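Local coordinates for protein Cry23AA1 (Bacillus thuringiensis, PDB 4RHZ) that pairs with Cry37Aa1 in a binary insecticidal crystal toxin, binds zinc, and probably forms membrane pores as other aerolysin-family toxins do, at residues 148-153 with 227-232; 53-58 with 71-76. All blocks are in the same frame, centred on the assembly; numbering follows the deposited sequence.

Contact 1 of 2, residues 148-153 with 227-232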
loop_
_atom_site.group_PDB
_atom_site.type_symbol
_atom_site.label_atom_id
_atom_site.label_comp_id
_atom_site.label_asym_id
_atom_site.label_seq_id
_atom_site.Cartn_x
_atom_site.Cartn_y
_atom_site.Cartn_z
ATOM N N VAL A 148 -21.372 25.334 2.619
ATOM C CA VAL A 148 -20.282 24.505 3.003
ATOM C C VAL A 148 -20.443 23.190 2.187
ATOM O O VAL A 148 -21.579 22.685 1.963
ATOM C CB VAL A 148 -20.322 24.419 4.527
ATOM C CG1 VAL A 148 -20.557 23.111 5.045
ATOM C CG2 VAL A 148 -19.165 25.145 5.163
ATOM N N GLU A 149 -19.330 22.698 1.665
ATOM C CA GLU A 149 -19.285 21.335 1.123
ATOM C C GLU A 149 -18.376 20.553 2.056
ATOM O O GLU A 149 -17.172 20.910 2.165
ATOM C CB GLU A 149 -18.699 21.318 -0.292
ATOM C CG GLU A 149 -19.761 21.421 -1.397
ATOM C CD GLU A 149 -19.222 21.839 -2.771
ATOM O OE1 GLU A 149 -17.996 21.812 -2.983
ATOM O OE2 GLU A 149 -20.023 22.230 -3.648
ATOM N N ALA A 150 -18.941 19.552 2.747
ATOM C CA ALA A 150 -18.135 18.724 3.637
ATOM C C ALA A 150 -17.977 17.398 2.870
ATOM O O ALA A 150 -18.987 16.685 2.591
ATOM C CB ALA A 150 -18.793 18.506 5.035
ATOM N N ALA A 151 -16.752 17.134 2.440
ATOM C CA ALA A 151 -16.462 15.883 1.653
ATOM C C ALA A 151 -15.811 14.847 2.595
ATOM O O ALA A 151 -14.907 15.160 3.347
ATOM C CB ALA A 151 -15.544 16.207 0.443
ATOM N N TYR A 152 -16.277 13.617 2.542
ATOM C CA TYR A 152 -15.690 12.538 3.356
ATOM C C TYR A 152 -14.592 11.843 2.548
ATOM O O TYR A 152 -14.832 11.360 1.426
ATOM C CB TYR A 152 -16.830 11.550 3.710
ATOM C CG TYR A 152 -16.515 10.574 4.803
ATOM C CD1 TYR A 152 -15.817 10.984 5.941
ATOM C CD2 TYR A 152 -17.008 9.269 4.754
ATOM C CE1 TYR A 152 -15.585 10.104 6.971
ATOM C CE2 TYR A 152 -16.740 8.369 5.782
ATOM C CZ TYR A 152 -16.062 8.789 6.855
ATOM O OH TYR A 152 -15.863 7.941 7.883
ATOM N N ILE A 153 -13.382 11.847 3.099
ATOM C CA ILE A 153 -12.188 11.352 2.421
ATOM C C ILE A 153 -11.711 10.087 3.170
ATOM O O ILE A 153 -11.560 10.134 4.412
ATOM C CB ILE A 153 -10.963 12.333 2.528
ATOM C CG1 ILE A 153 -11.068 13.658 1.709
ATOM C CG2 ILE A 153 -9.723 11.677 2.020
ATOM C CD1 ILE A 153 -12.188 13.735 0.775
ATOM N N SER A 227 -9.691 8.420 7.983
ATOM C CA SER A 227 -10.790 9.179 7.404
ATOM C C SER A 227 -10.486 10.659 7.701
ATOM O O SER A 227 -9.818 11.000 8.699
ATOM C CB SER A 227 -12.144 8.735 7.979
ATOM O OG SER A 227 -12.188 9.029 9.397
ATOM N N ILE A 228 -10.884 11.519 6.776
ATOM C CA ILE A 228 -10.724 12.945 6.912
ATOM C C ILE A 228 -12.081 13.585 6.454
ATOM O O ILE A 228 -12.763 13.061 5.530
ATOM C CB ILE A 228 -9.587 13.417 6.012
ATOM C CG1 ILE A 228 -8.251 12.967 6.565
ATOM C CG2 ILE A 228 -9.542 14.963 5.917
ATOM C CD1 ILE A 228 -7.100 13.113 5.560
ATOM N N ILE A 229 -12.497 14.668 7.122
ATOM C CA ILE A 229 -13.657 15.468 6.668
ATOM C C ILE A 229 -13.107 16.738 6.099
ATOM O O ILE A 229 -12.422 17.499 6.790
ATOM C CB ILE A 229 -14.615 15.750 7.796
ATOM C CG1 ILE A 229 -15.292 14.417 8.191
ATOM C CG2 ILE A 229 -15.665 16.759 7.334
ATOM C CD1 ILE A 229 -16.031 14.461 9.482
ATOM N N GLN A 230 -13.331 16.962 4.818
ATOM C CA GLN A 230 -12.680 18.062 4.186
ATOM C C GLN A 230 -13.757 19.127 3.927
ATOM O O GLN A 230 -14.744 18.875 3.214
ATOM C CB GLN A 230 -12.066 17.562 2.847
ATOM C CG GLN A 230 -11.635 18.630 1.881
ATOM C CD GLN A 230 -11.406 18.100 0.471
ATOM O OE1 GLN A 230 -10.433 17.359 0.248
ATOM N NE2 GLN A 230 -12.234 18.536 -0.501
ATOM N N VAL A 231 -13.567 20.315 4.492
ATOM C CA VAL A 231 -14.667 21.323 4.481
ATOM C C VAL A 231 -14.289 22.530 3.684
ATOM O O VAL A 231 -13.287 23.226 3.992
ATOM C CB VAL A 231 -15.077 21.745 5.898
ATOM C CG1 VAL A 231 -16.261 22.798 5.835
ATOM C CG2 VAL A 231 -15.558 20.496 6.721
ATOM N N THR A 232 -15.101 22.790 2.664
ATOM C CA THR A 232 -14.986 24.034 1.884
ATOM C C THR A 232 -16.140 25.037 2.119
ATOM O O THR A 232 -17.316 24.688 1.932
ATOM C CB THR A 232 -14.888 23.713 0.341
ATOM O OG1 THR A 232 -13.730 22.864 0.125
ATOM C CG2 THR A 232 -14.659 24.942 -0.418
#

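Contact 2 of 2, residues 53-58 with 71-76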
loop_
_atom_site.group_PDB
_atom_site.type_symbol
_atom_site.label_atom_id
_atom_site.label_comp_id
_atom_site.label_asym_id
_atom_site.label_seq_id
_atom_site.Cartn_x
_atom_site.Cartn_y
_atom_site.Cartn_z
ATOM N N GLN A 53 -12.238 10.525 -2.359
ATOM C CA GLN A 53 -13.425 11.161 -1.929
ATOM C C GLN A 53 -14.633 10.274 -2.121
ATOM O O GLN A 53 -14.886 9.791 -3.235
ATOM C CB GLN A 53 -13.581 12.450 -2.703
ATOM C CG GLN A 53 -14.534 13.324 -1.997
ATOM C CD GLN A 53 -15.370 14.055 -2.923
ATOM O OE1 GLN A 53 -16.335 13.499 -3.480
ATOM N NE2 GLN A 53 -15.023 15.364 -3.127
ATOM N N LEU A 54 -15.389 10.056 -1.042
ATOM C CA LEU A 54 -16.555 9.156 -1.086
ATOM C C LEU A 54 -17.900 9.775 -1.349
ATOM O O LEU A 54 -18.557 9.315 -2.309
ATOM C CB LEU A 54 -16.667 8.259 0.153
ATOM C CG LEU A 54 -15.295 7.582 0.410
ATOM C CD1 LEU A 54 -15.366 6.956 1.760
ATOM C CD2 LEU A 54 -14.933 6.549 -0.704
ATOM N N THR A 55 -18.333 10.757 -0.508
ATOM C CA THR A 55 -19.543 11.561 -0.789
ATOM C C THR A 55 -19.291 12.875 -0.166
ATOM O O THR A 55 -18.339 13.040 0.586
ATOM C CB THR A 55 -20.749 11.235 0.066
ATOM O OG1 THR A 55 -20.392 10.341 1.108
ATOM C CG2 THR A 55 -21.941 10.872 -0.680
ATOM N N THR A 56 -20.213 13.793 -0.433
ATOM C CA THR A 56 -20.146 15.077 0.158
ATOM C C THR A 56 -21.529 15.481 0.675
ATOM O O THR A 56 -22.596 15.073 0.146
ATOM C CB THR A 56 -19.629 16.132 -0.847
ATOM O OG1 THR A 56 -20.601 16.193 -1.875
ATOM C CG2 THR A 56 -18.351 15.703 -1.517
ATOM N N LYS A 57 -21.487 16.303 1.709
ATOM C CA LYS A 57 -22.703 16.858 2.260
ATOM C C LYS A 57 -22.577 18.375 2.146
ATOM O O LYS A 57 -21.577 18.967 2.611
ATOM C CB LYS A 57 -22.849 16.390 3.710
ATOM C CG LYS A 57 -23.362 14.970 3.771
ATOM C CD LYS A 57 -23.770 14.445 5.096
ATOM C CE LYS A 57 -24.294 12.977 4.901
ATOM N NZ LYS A 57 -24.710 12.361 6.187
ATOM N N ARG A 58 -23.554 18.961 1.451
ATOM C CA ARG A 58 -23.586 20.370 1.231
ATOM C C ARG A 58 -24.710 21.008 2.134
ATOM O O ARG A 58 -25.870 20.485 2.212
ATOM C CB ARG A 58 -23.866 20.657 -0.252
ATOM C CG ARG A 58 -23.862 22.143 -0.584
ATOM C CD ARG A 58 -24.248 22.513 -2.077
ATOM N NE ARG A 58 -24.654 23.920 -2.189
ATOM C CZ ARG A 58 -24.485 24.722 -3.261
ATOM N NH1 ARG A 58 -23.839 24.269 -4.353
ATOM N NH2 ARG A 58 -24.938 26.002 -3.240
ATOM N N VAL A 71 -22.404 17.477 10.511
ATOM C CA VAL A 71 -22.349 16.531 9.343
ATOM C C VAL A 71 -21.705 15.200 9.766
ATOM O O VAL A 71 -20.649 15.186 10.411
ATOM C CB VAL A 71 -21.595 17.099 8.098
ATOM C CG1 VAL A 71 -22.408 18.216 7.433
ATOM C CG2 VAL A 71 -20.237 17.653 8.488
ATOM N N SER A 72 -22.370 14.116 9.379
ATOM C CA SER A 72 -22.079 12.787 9.819
ATOM C C SER A 72 -21.936 11.947 8.581
ATOM O O SER A 72 -22.770 12.045 7.667
ATOM C CB SER A 72 -23.293 12.176 10.554
ATOM O OG SER A 72 -23.430 12.808 11.785
ATOM N N PHE A 73 -20.975 11.046 8.627
ATOM C CA PHE A 73 -20.679 10.173 7.503
ATOM C C PHE A 73 -20.503 8.764 7.991
ATOM O O PHE A 73 -19.991 8.507 9.097
ATOM C CB PHE A 73 -19.375 10.600 6.857
ATOM C CG PHE A 73 -19.438 11.943 6.245
ATOM C CD1 PHE A 73 -18.871 13.039 6.884
ATOM C CD2 PHE A 73 -20.063 12.114 5.039
ATOM C CE1 PHE A 73 -18.915 14.303 6.293
ATOM C CE2 PHE A 73 -20.126 13.371 4.435
ATOM C CZ PHE A 73 -19.537 14.471 5.067
ATOM N N THR A 74 -20.903 7.853 7.149
ATOM C CA THR A 74 -20.604 6.496 7.425
ATOM C C THR A 74 -20.063 5.786 6.181
ATOM O O THR A 74 -20.525 6.012 5.070
ATOM C CB THR A 74 -21.834 5.829 8.025
ATOM O OG1 THR A 74 -21.390 4.756 8.843
ATOM C CG2 THR A 74 -22.797 5.325 6.952
ATOM N N TRP A 75 -19.084 4.913 6.376
ATOM C CA TRP A 75 -18.626 4.111 5.264
ATOM C C TRP A 75 -18.118 2.718 5.672
ATOM O O TRP A 75 -17.413 2.560 6.671
ATOM C CB TRP A 75 -17.559 4.866 4.480
ATOM C CG TRP A 75 -17.376 4.328 3.118
ATOM C CD1 TRP A 75 -18.260 4.396 2.068
ATOM C CD2 TRP A 75 -16.232 3.606 2.643
ATOM N NE1 TRP A 75 -17.721 3.755 0.955
ATOM C CE2 TRP A 75 -16.479 3.265 1.291
ATOM C CE3 TRP A 75 -15.012 3.227 3.230
ATOM C CZ2 TRP A 75 -15.543 2.560 0.512
ATOM C CZ3 TRP A 75 -14.075 2.519 2.455
ATOM C CH2 TRP A 75 -14.343 2.195 1.113
ATOM N N THR A 76 -18.511 1.709 4.914
ATOM C CA THR A 76 -18.081 0.342 5.214
ATOM C C THR A 76 -17.105 -0.132 4.135
ATOM O O THR A 76 -17.459 -0.211 2.975
ATOM C CB THR A 76 -19.253 -0.640 5.425
ATOM O OG1 THR A 76 -20.205 -0.443 4.381
ATOM C CG2 THR A 76 -19.931 -0.397 6.722
HETATM O O HOH W 1 -25.086 14.820 8.213
#

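Contact 1 of 2, residues 148-153 with 227-232
Six main-chain hydrogen bonds join 148-153 to 227-232, two in each of the pairs Glu149-Thr232, Ala151-Gln230 and Ile153-Ile228. All are short and nearly straight; the N-H of Ala151 meets Gln230 O at 2.8 Å with an angle of 173°, within the carbonyl plane. Between these lie the non-hydrogen-bonded pairs Ala150-Val231 and Tyr152-Ile229, where alpha carbons lean on carbonyls instead, as Ala150 CA does on Gln230 O at 3.4 Å. On the face of Ala150 and Tyr152, the small Ala150 CB sits 4.2 Å from Val231 CG2. With CG anti to its backbone N (chi1 -166°), Tyr152 slants its ring across the neighbouring strand, so that CD1 comes within 4.1 Å of Ile229 CG1 and OH within 3.8 Å of Ser227 CB. The Tyr152 and Ser227 hydroxyls do not bond each other; both are gripped by Asp136 OD1, which fixes this end of the ring, while Phe73 stacks against it. The other face carries Ala151, Ile153 and Gln230. The extended Gln230 chain crosses Ile153 obliquely, OE1 lying 4.0 Å from Ile153 CG1, and its amide bonds the main chain of Cys99 and Lys97 of the Cry37Aa1 chain. One face is thus turned to strands 67-90 and 126-142, and the other offers Gln230 and Thr232 to the partner toxin, as a twisted antiparallel ladder in the elongated beta fold of aerolysin-type toxins.

Contact 2 of 2, residues 53-58 with 71-76
Leu54 sets CG anti to its carbonyl carbon (chi1 -50°), whereas Trp75 sets CG anti to its backbone N (chi1 -161°), and the two side chains meet at about a right angle. Leu54 CD1 lies over one face of the indole, 3.6 Å from the centroid of the five-membered ring and 14° off its normal, a well-formed CH-pi contact. CD2 of the same leucine reaches the ring junction less closely, 4.1 Å from Trp75 CE2. At the far end Lys57 also has CG beside its backbone N and then runs fully extended, which carries its ammonium across to the other strand. There NZ donates to Ser72 O at 2.5 Å, a very short bond nearly along the C=O axis. A water accepts from both Lys57 NZ and Ser72 N, so the lysine is tied to both polar main-chain groups of one residue, directly and through solvent. The aliphatic part of Lys57 meanwhile packs on Phe73, with CG 3.7 Å from CE2, while CB lies 4.2 Å from Val71 CG1. Phe73 therefore fills the middle of the interface. No main-chain hydrogen bond joins the strands, whose axes pass 8.4 Å apart: 53-58 pairs with 148-153, whereas 71-76 pairs with strand 126-142. Side chains, one of them bonded to a main-chain carbonyl, and one water bridge this partly exposed margin, where two antiparallel layers face each other as in a beta-sandwich.

Contacts 1 and 2 share one region, with centres about 8 Å apart. Strand 148-153 has 227-232 on one flank and 53-58 on the other: Lys57 N lies 2.7 Å from Ala150 O, and Leu54 N 2.8 Å from Tyr152 O, both probable hydrogen bonds. Tyr152 pairs with both Leu54 and Thr55, consistent with a classic beta bulge that turns two successive side chains toward 71-76. Phe73 couples the layers, its CB packing 3.4 Å from Tyr152 CD2. The zinc bound by His79, Glu130 and His132 lies beyond the Trp75 end of contact 2, about 11 Å from that side chain and about 14 Å from Ser227, so neither contact supplies a ligand.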